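Local coordinates for phospho-furanose lactonase (Mycoplasma synoviae, PDB 3OVG), which hydrolyses D-xylono-1,4-lactone 5-phosphate and L-arabino-1,4-lactone 5-phosphate, as well as carboxy 1,4-lactones, using two zinc ions per subunit, at residues 251-254 with 255-259; 303-306 with 307-311. All coordinates share one frame; numbering follows the deposited sequence.

Contact 1. Residues 251-254 with 255-259; sequences SLLA and ENIKY
Leu253 and Ile257, one helical turn apart, supply the close apolar packing of this stretch of helix 250-262. Their terminal methyls meet with Leu253 CD1 3.9 Å from Ile257 CD1, the two side chains running at a slant to each other. In Leu253 CG stands opposite the backbone N, and chi2 (57°) turns CD1 toward the next turn, while Ile257 turns CG1 back over the preceding turn (chi1 -81°), 3.4 Å from Leu253 O. Both side chains rest on Phe239 of strand 236-239. Leu252, partly exposed, lies alongside the buried Asn256, pointing the same way, with its methyl CD1 in van der Waals contact with the amide, 3.9 Å from Asn256 ND2; Pro221 touches both residues.

The looser side is that of Glu255 and Lys258, both partly exposed. Glu255 lays its CG 3.4 Å from Ser251 O, then extends to a hydrogen bond between OE2 and Tyr224 OH of the second subunit. Lys258 ends in a salt bridge to Asp262.

The backbone is regular throughout: Glu255 N donates to Ser251 O at 3.0 Å and 171°, and Lys258 N to Ala254 O at 3.0 Å. Strand 236-239, helix 296-309 and the second subunit cover different faces of this connecting helix of a beta-alpha-beta unit, which joins strands 236-239 and 269-271 in the TIM barrel of the phosphotriesterase family.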
ATOM      1  N   SER A 251      -2.608  13.340  30.887  1.00 15.62           N
ATOM      2  CA  SER A 251      -2.274  13.159  32.304  1.00 18.26           C
ATOM      3  C   SER A 251      -0.815  12.764  32.440  1.00 19.78           C
ATOM      4  O   SER A 251      -0.164  13.078  33.424  1.00 18.18           O
ATOM      5  CB  SER A 251      -3.138  12.077  32.943  1.00 18.37           C
ATOM      6  OG  SER A 251      -3.113  10.892  32.134  1.00 20.47           O
ATOM      7  N   LEU A 252      -0.297  12.057  31.451  1.00 18.38           N
ATOM      8  CA  LEU A 252       1.048  11.534  31.604  1.00 19.43           C
ATOM      9  C   LEU A 252       2.058  12.681  31.522  1.00 17.34           C
ATOM     10  O   LEU A 252       2.952  12.776  32.352  1.00 16.74           O
ATOM     11  CB  LEU A 252       1.309  10.438  30.570  1.00 16.74           C
ATOM     12  CG  LEU A 252       2.696   9.785  30.528  1.00 18.61           C
ATOM     13  CD1 LEU A 252       3.009   9.101  31.858  1.00 21.09           C
ATOM     14  CD2 LEU A 252       2.785   8.796  29.350  1.00 17.24           C
ATOM     15  N   LEU A 253       1.893  13.555  30.527  1.00 18.62           N
ATOM     16  CA  LEU A 253       2.725  14.746  30.405  1.00 18.64           C
ATOM     17  C   LEU A 253       2.612  15.649  31.666  1.00 18.26           C
ATOM     18  O   LEU A 253       3.607  16.173  32.153  1.00 17.10           O
ATOM     19  CB  LEU A 253       2.321  15.564  29.189  1.00 16.08           C
ATOM     20  CG  LEU A 253       3.105  16.871  29.028  1.00 15.06           C
ATOM     21  CD1 LEU A 253       4.592  16.605  28.960  1.00 17.12           C
ATOM     22  CD2 LEU A 253       2.677  17.640  27.784  1.00 18.05           C
ATOM     23  N   ALA A 254       1.394  15.850  32.155  1.00 18.51           N
ATOM     24  CA  ALA A 254       1.186  16.622  33.384  1.00 19.65           C
ATOM     25  C   ALA A 254       2.004  16.054  34.553  1.00 18.82           C
ATOM     26  O   ALA A 254       2.773  16.772  35.195  1.00 19.79           O
ATOM     27  CB  ALA A 254      -0.308  16.670  33.743  1.00 20.07           C
ATOM     28  N   GLU A 255       1.860  14.766  34.827  1.00 17.47           N
ATOM     29  CA  GLU A 255       2.604  14.195  35.940  1.00 19.96           C
ATOM     30  C   GLU A 255       4.121  14.194  35.684  1.00 18.25           C
ATOM     31  O   GLU A 255       4.913  14.356  36.604  1.00 16.78           O
ATOM     32  CB  GLU A 255       2.061  12.809  36.323  1.00 19.53           C
ATOM     33  CG  GLU A 255       0.567  12.848  36.717  1.00 23.57           C
ATOM     34  CD  GLU A 255       0.028  11.488  37.127  1.00 32.40           C
ATOM     35  OE1 GLU A 255       0.710  10.492  36.841  1.00 35.29           O
ATOM     36  OE2 GLU A 255      -1.069  11.409  37.751  1.00 34.97           O
ATOM     37  N   ASN A 256       4.547  14.040  34.438  1.00 17.14           N
ATOM     38  CA  ASN A 256       5.991  14.097  34.210  1.00 17.39           C
ATOM     39  C   ASN A 256       6.573  15.513  34.441  1.00 17.24           C
ATOM     40  O   ASN A 256       7.675  15.702  35.028  1.00 18.90           O
ATOM     41  CB  ASN A 256       6.351  13.467  32.853  1.00 18.99           C
ATOM     42  CG  ASN A 256       6.377  11.941  32.920  1.00 18.86           C
ATOM     43  OD1 ASN A 256       6.532  11.375  33.997  1.00 17.53           O
ATOM     44  ND2 ASN A 256       6.246  11.277  31.770  1.00 16.26           N
ATOM     45  N   ILE A 257       5.797  16.515  34.058  1.00 16.89           N
ATOM     46  CA  ILE A 257       6.184  17.902  34.276  1.00 17.88           C
ATOM     47  C   ILE A 257       6.237  18.204  35.790  1.00 18.60           C
ATOM     48  O   ILE A 257       7.174  18.852  36.276  1.00 17.10           O
ATOM     49  CB  ILE A 257       5.238  18.846  33.504  1.00 17.85           C
ATOM     50  CG1 ILE A 257       5.655  18.925  32.030  1.00 17.67           C
ATOM     51  CG2 ILE A 257       5.238  20.265  34.068  1.00 19.04           C
ATOM     52  CD1 ILE A 257       4.692  19.748  31.257  1.00 15.60           C
ATOM     53  N   LYS A 258       5.246  17.703  36.522  1.00 18.28           N
ATOM     54  CA  LYS A 258       5.203  17.826  37.982  1.00 18.09           C
ATOM     55  C   LYS A 258       6.490  17.241  38.617  1.00 19.22           C
ATOM     56  O   LYS A 258       7.103  17.857  39.503  1.00 19.07           O
ATOM     57  CB  LYS A 258       3.910  17.141  38.510  1.00 21.08           C
ATOM     58  CG  LYS A 258       3.844  16.718  40.037  1.00 23.75           C
ATOM     59  CD  LYS A 258       4.036  17.854  40.975  1.00 21.97           C
ATOM     60  CE  LYS A 258       3.276  17.665  42.347  1.00 22.88           C
ATOM     61  NZ  LYS A 258       4.011  16.849  43.380  1.00 26.07           N
ATOM     62  N   TYR A 259       6.897  16.059  38.166  1.00 17.58           N
ATOM     63  CA  TYR A 259       8.126  15.442  38.656  1.00 17.63           C
ATOM     64  C   TYR A 259       9.312  16.401  38.444  1.00 20.29           C
ATOM     65  O   TYR A 259      10.079  16.686  39.376  1.00 18.08           O
ATOM     66  CB  TYR A 259       8.361  14.071  37.993  1.00 17.56           C
ATOM     67  CG  TYR A 259       9.712  13.441  38.303  1.00 17.77           C
ATOM     68  CD1 TYR A 259       9.907  12.681  39.472  1.00 18.51           C
ATOM     69  CD2 TYR A 259      10.796  13.615  37.450  1.00 18.15           C
ATOM     70  CE1 TYR A 259      11.153  12.105  39.769  1.00 18.46           C
ATOM     71  CE2 TYR A 259      12.067  13.039  37.751  1.00 18.80           C
ATOM     72  CZ  TYR A 259      12.224  12.296  38.906  1.00 19.16           C
ATOM     73  OH  TYR A 259      13.452  11.733  39.212  1.00 20.25           O
TER

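Contact 2. Residues 303-306 with 307-311; sequences LPLL and KQVGV
Helix 296-309 closes in a Schellman motif, with Val311 N bonded to Leu306 O at 2.9 Å and 162°, Gly310 N bonded to Lys307 O at 3.0 Å, and Gly310 at positive phi (113°). Gly310 N also makes a weak bond to Leu306 O at 3.2 Å. One residue earlier the bonding is still helical, with Val309 N donating to Leu305 O at 3.0 Å.

The turn at Gly310 sets Val311 beside Leu306: the side chains point the same way, and Val311 CG2 lies 4.1 Å from Leu306 CG. On another flank Leu305 extends forward, CG trans to the backbone N (chi1 175°), and its CD1 meets Val309 CG1 at 4.1 Å and Gln308 OE1 at 3.8 Å, each side chain crossing it at a slant. The second methyl of Val309, CG2, stands between its own backbone N and carbonyl carbon, which puts it 3.3 Å from Leu306 O, beside the carbonyl that accepts the two closing N-H groups.

Tyr224 of the second subunit packs on Leu305, Gln308 and Val309. Within the chain, Leu305 and Leu306 face Ala254 of helix 250-262, whereas Leu303, Lys307 and Val311 touch helix 313-327, so the helix end is set between these two helices.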
ATOM      1  N   LEU A 303      -3.533  23.630  31.136  1.00 19.37           N
ATOM      2  CA  LEU A 303      -2.953  24.291  32.306  1.00 21.17           C
ATOM      3  C   LEU A 303      -3.804  24.032  33.567  1.00 19.90           C
ATOM      4  O   LEU A 303      -3.253  23.804  34.638  1.00 20.36           O
ATOM      5  CB  LEU A 303      -2.707  25.779  32.059  1.00 21.94           C
ATOM      6  CG  LEU A 303      -1.681  26.132  30.971  1.00 21.57           C
ATOM      7  CD1 LEU A 303      -1.793  27.595  30.569  1.00 21.33           C
ATOM      8  CD2 LEU A 303      -0.249  25.795  31.386  1.00 20.83           C
ATOM      9  N   PRO A 304      -5.151  24.048  33.441  1.00 19.41           N
ATOM     10  CA  PRO A 304      -5.894  23.603  34.634  1.00 21.83           C
ATOM     11  C   PRO A 304      -5.478  22.202  35.063  1.00 21.61           C
ATOM     12  O   PRO A 304      -5.436  21.941  36.267  1.00 21.78           O
ATOM     13  CB  PRO A 304      -7.361  23.635  34.188  1.00 21.19           C
ATOM     14  CG  PRO A 304      -7.381  24.696  33.106  1.00 22.34           C
ATOM     15  CD  PRO A 304      -6.043  24.589  32.401  1.00 19.49           C
ATOM     16  N   LEU A 305      -5.148  21.320  34.116  1.00 19.65           N
ATOM     17  CA  LEU A 305      -4.688  19.986  34.505  1.00 19.60           C
ATOM     18  C   LEU A 305      -3.339  20.027  35.232  1.00 20.03           C
ATOM     19  O   LEU A 305      -3.121  19.306  36.214  1.00 17.78           O
ATOM     20  CB  LEU A 305      -4.629  19.034  33.306  1.00 20.03           C
ATOM     21  CG  LEU A 305      -4.055  17.628  33.554  1.00 19.98           C
ATOM     22  CD1 LEU A 305      -4.936  16.820  34.522  1.00 17.59           C
ATOM     23  CD2 LEU A 305      -3.889  16.834  32.196  1.00 16.49           C
ATOM     24  N   LEU A 306      -2.423  20.844  34.723  1.00 18.78           N
ATOM     25  CA  LEU A 306      -1.154  21.090  35.411  1.00 22.15           C
ATOM     26  C   LEU A 306      -1.370  21.509  36.878  1.00 20.86           C
ATOM     27  O   LEU A 306      -0.742  20.968  37.798  1.00 19.34           O
ATOM     28  CB  LEU A 306      -0.355  22.163  34.677  1.00 18.19           C
ATOM     29  CG  LEU A 306       0.956  21.754  33.984  1.00 23.39           C
ATOM     30  CD1 LEU A 306       1.048  20.300  33.572  1.00 18.01           C
ATOM     31  CD2 LEU A 306       1.256  22.683  32.820  1.00 17.63           C
ATOM     32  N   LYS A 307      -2.242  22.481  37.094  1.00 20.37           N
ATOM     33  CA  LYS A 307      -2.470  22.936  38.474  1.00 21.11           C
ATOM     34  C   LYS A 307      -3.068  21.802  39.260  1.00 22.57           C
ATOM     35  O   LYS A 307      -2.735  21.619  40.433  1.00 21.99           O
ATOM     36  CB  LYS A 307      -3.422  24.139  38.552  1.00 23.72           C
ATOM     37  CG  LYS A 307      -2.939  25.379  37.793  1.00 29.11           C
ATOM     38  CD  LYS A 307      -3.764  26.643  38.206  1.00 33.62           C
ATOM     39  CE  LYS A 307      -3.216  27.903  37.519  1.00 35.68           C
ATOM     40  NZ  LYS A 307      -2.883  27.569  36.087  1.00 34.98           N
ATOM     41  N   GLN A 308      -3.960  21.044  38.623  1.00 19.77           N
ATOM     42  CA  GLN A 308      -4.624  19.916  39.293  1.00 21.24           C
ATOM     43  C   GLN A 308      -3.667  18.867  39.847  1.00 21.40           C
ATOM     44  O   GLN A 308      -3.877  18.339  40.950  1.00 21.00           O
ATOM     45  CB  GLN A 308      -5.633  19.219  38.349  1.00 21.51           C
ATOM     46  CG  GLN A 308      -6.486  18.156  39.051  1.00 21.11           C
ATOM     47  CD  GLN A 308      -7.555  17.473  38.149  1.00 21.90           C
ATOM     48  OE1 GLN A 308      -7.722  17.804  36.976  1.00 22.72           O
ATOM     49  NE2 GLN A 308      -8.283  16.531  38.725  1.00 22.88           N
ATOM     50  N   VAL A 309      -2.641  18.517  39.075  1.00 18.80           N
ATOM     51  CA  VAL A 309      -1.708  17.503  39.542  1.00 18.92           C
ATOM     52  C   VAL A 309      -0.672  18.118  40.487  1.00 19.83           C
ATOM     53  O   VAL A 309       0.155  17.406  41.030  1.00 21.03           O
ATOM     54  CB  VAL A 309      -1.002  16.789  38.378  1.00 21.88           C
ATOM     55  CG1 VAL A 309      -2.037  16.179  37.416  1.00 22.56           C
ATOM     56  CG2 VAL A 309      -0.087  17.758  37.652  1.00 20.20           C
ATOM     57  N   GLY A 310      -0.698  19.442  40.663  1.00 20.74           N
ATOM     58  CA  GLY A 310       0.178  20.062  41.656  1.00 21.34           C
ATOM     59  C   GLY A 310       1.296  20.978  41.175  1.00 22.90           C
ATOM     60  O   GLY A 310       2.198  21.299  41.944  1.00 23.77           O
ATOM     61  N   VAL A 311       1.242  21.419  39.919  1.00 20.10           N
ATOM     62  CA  VAL A 311       2.228  22.373  39.434  1.00 19.09           C
ATOM     63  C   VAL A 311       1.764  23.757  39.879  1.00 23.70           C
ATOM     64  O   VAL A 311       0.588  24.117  39.735  1.00 22.60           O
ATOM     65  CB  VAL A 311       2.400  22.311  37.908  1.00 19.98           C
ATOM     66  CG1 VAL A 311       3.444  23.312  37.449  1.00 21.41           C
ATOM     67  CG2 VAL A 311       2.812  20.900  37.489  1.00 20.16           C
TER

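The two contacts lie on neighbouring helices on the outside of a barrel, and their close approach is consistent with the small side chain at Ala254. Their centres are 9 Å apart, and Ala254 of contact 1 meets two leucines of contact 2: its CB is 3.9 Å from Leu305 CG and its CA 3.7 Å from Leu306 CD1. Further along, Lys258 CE passes 3.4 Å from Val309 O, so the lysine chain skirts the end of the other helix. Tyr224 of the second subunit touches both contacts. Contact 1 lies nearer the catalytic centre, the Leu252 side chain about 8 Å from that of substrate-binding Tyr247 and Leu253's about 10 Å from that of the zinc ligand His216; contact 2 is remote from it.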